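Local coordinates for protein hydroxyethylthiazole kinase (Pyrococcus horikoshii, PDB 3HPD) that probably phosphorylates the hydroxyl group of 4-methyl-5-beta-hydroxyethylthiazole using ATP, with magnesium as cofactor, in thiamine biosynthesis, at residues A57-I62 against G86-L91. Numbering follows the deposited sequence.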
loop_
_atom_site.group_PDB
_atom_site.type_symbol
_atom_site.label_atom_id
_atom_site.label_comp_id
_atom_site.label_asym_id
_atom_site.label_seq_id
_atom_site.Cartn_x
_atom_site.Cartn_y
_atom_site.Cartn_z
ATOM N N ALA A 57 10.887 -9.704 -17.904
ATOM C CA ALA A 57 9.615 -9.054 -18.221
ATOM C C ALA A 57 9.252 -8.955 -19.695
ATOM O O ALA A 57 10.101 -9.086 -20.574
ATOM C CB ALA A 57 9.591 -7.658 -17.603
ATOM N N ASP A 58 7.968 -8.712 -19.950
ATOM C CA ASP A 58 7.456 -8.569 -21.304
ATOM C C ASP A 58 7.149 -7.105 -21.596
ATOM O O ASP A 58 6.942 -6.713 -22.745
ATOM C CB ASP A 58 6.200 -9.424 -21.476
ATOM C CG ASP A 58 6.485 -10.901 -21.308
ATOM O OD1 ASP A 58 7.353 -11.412 -22.048
ATOM O OD2 ASP A 58 5.857 -11.547 -20.439
ATOM N N ALA A 59 7.130 -6.297 -20.542
ATOM C CA ALA A 59 6.867 -4.873 -20.669
ATOM C C ALA A 59 7.315 -4.185 -19.388
ATOM O O ALA A 59 7.394 -4.816 -18.330
ATOM C CB ALA A 59 5.383 -4.627 -20.911
ATOM N N VAL A 60 7.620 -2.896 -19.489
ATOM C CA VAL A 60 8.060 -2.125 -18.336
ATOM C C VAL A 60 7.177 -0.896 -18.153
ATOM O O VAL A 60 6.945 -0.145 -19.096
ATOM C CB VAL A 60 9.533 -1.660 -18.504
ATOM C CG1 VAL A 60 9.963 -0.830 -17.301
ATOM C CG2 VAL A 60 10.446 -2.871 -18.665
ATOM N N VAL A 61 6.679 -0.705 -16.936
ATOM C CA VAL A 61 5.838 0.446 -16.616
ATOM C C VAL A 61 6.588 1.329 -15.622
ATOM O O VAL A 61 6.997 0.866 -14.556
ATOM C CB VAL A 61 4.489 0.002 -15.990
ATOM C CG1 VAL A 61 3.690 1.221 -15.521
ATOM C CG2 VAL A 61 3.681 -0.788 -17.014
ATOM N N ILE A 62 6.780 2.593 -15.989
ATOM C CA ILE A 62 7.476 3.553 -15.139
ATOM C C ILE A 62 6.476 4.601 -14.658
ATOM O O ILE A 62 5.774 5.218 -15.456
ATOM C CB ILE A 62 8.624 4.253 -15.906
ATOM C CG1 ILE A 62 9.673 3.217 -16.321
ATOM C CG2 ILE A 62 9.262 5.329 -15.024
ATOM C CD1 ILE A 62 10.754 3.758 -17.241
ATOM N N GLY A 86 14.313 -4.079 -26.476
ATOM C CA GLY A 86 13.097 -4.009 -27.258
ATOM C C GLY A 86 11.860 -4.331 -26.439
ATOM O O GLY A 86 10.851 -4.773 -26.983
ATOM N N LYS A 87 11.936 -4.139 -25.126
ATOM C CA LYS A 87 10.781 -4.383 -24.269
ATOM C C LYS A 87 9.974 -3.080 -24.252
ATOM O O LYS A 87 10.521 -2.012 -23.978
ATOM C CB LYS A 87 11.226 -4.747 -22.847
ATOM C CG LYS A 87 12.065 -6.023 -22.748
ATOM C CD LYS A 87 11.321 -7.232 -23.305
ATOM C CE LYS A 87 12.184 -8.493 -23.278
ATOM N NZ LYS A 87 12.409 -9.025 -21.911
ATOM N N PRO A 88 8.667 -3.146 -24.554
ATOM C CA PRO A 88 7.867 -1.918 -24.552
ATOM C C PRO A 88 7.831 -1.204 -23.203
ATOM O O PRO A 88 7.768 -1.843 -22.151
ATOM C CB PRO A 88 6.491 -2.399 -25.009
ATOM C CG PRO A 88 6.441 -3.806 -24.512
ATOM C CD PRO A 88 7.825 -4.319 -24.844
ATOM N N ILE A 89 7.879 0.124 -23.251
ATOM C CA ILE A 89 7.868 0.949 -22.048
ATOM C C ILE A 89 6.644 1.858 -21.978
ATOM O O ILE A 89 6.298 2.519 -22.956
ATOM C CB ILE A 89 9.117 1.852 -21.993
ATOM C CG1 ILE A 89 10.383 0.996 -22.042
ATOM C CG2 ILE A 89 9.093 2.709 -20.727
ATOM C CD1 ILE A 89 11.633 1.785 -22.326
ATOM N N VAL A 90 5.998 1.882 -20.814
ATOM C CA VAL A 90 4.841 2.743 -20.580
ATOM C C VAL A 90 5.252 3.743 -19.504
ATOM O O VAL A 90 5.718 3.350 -18.432
ATOM C CB VAL A 90 3.619 1.957 -20.049
ATOM C CG1 VAL A 90 2.465 2.921 -19.786
ATOM C CG2 VAL A 90 3.202 0.887 -21.050
ATOM N N LEU A 91 5.094 5.030 -19.787
ATOM C CA LEU A 91 5.449 6.058 -18.815
ATOM C C LEU A 91 4.234 6.843 -18.348
ATOM O O LEU A 91 3.464 7.342 -19.160
ATOM C CB LEU A 91 6.462 7.044 -19.414
ATOM C CG LEU A 91 6.726 8.301 -18.572
ATOM C CD1 LEU A 91 7.432 7.916 -17.268
ATOM C CD2 LEU A 91 7.574 9.286 -19.367
#
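Strands 59-63 and 89-92 lie side by side as parallel neighbours within the large sheet of this ribokinase-clan kinase, V60 paired with I89, V61 with V90 and I62 with L91. P88 O accepts from V60 N at 2.9 Å, V60 O then receives V90 N, and V90 O takes I62 N at 2.8 Å in an almost straight bond (176° at the hydrogen). The alpha hydrogens add weaker contacts, notably I89 CA against V60 O at 3.3 Å. The two strands are the ends of a beta-alpha-beta crossover whose helix, 69-85, closes in a Schellman motif with G86 at positive phi. That helix covers the face bearing I62 and I89, where M75 and T79 meet I62, and A82 and N83 meet I89. With CG1 beside its own backbone N, I62 sends CD1 back along the sheet to I89 CG2 at 4.0 Å, while its other branch, CG2, touches L91 CD1 at 3.9 Å. On the other face V61 and V90 run alongside each other, CG2 of V61 against CB of V90; V90 also packs on T201 of helix 193-205 and lies close to K118, a predicted ATP-binding residue. Ahead of strand 89-92, P88 CD comes within 3.3 Å of D58 O, and P88 CG meets A59 CB at 3.8 Å. The K87 chain, bent at chi2 (-58°) and again at chi4 (71°), brings NZ to A57 O at 2.7 Å; NZ also donates to I54 O in helix 50-56, the helix leading into strand 59-63.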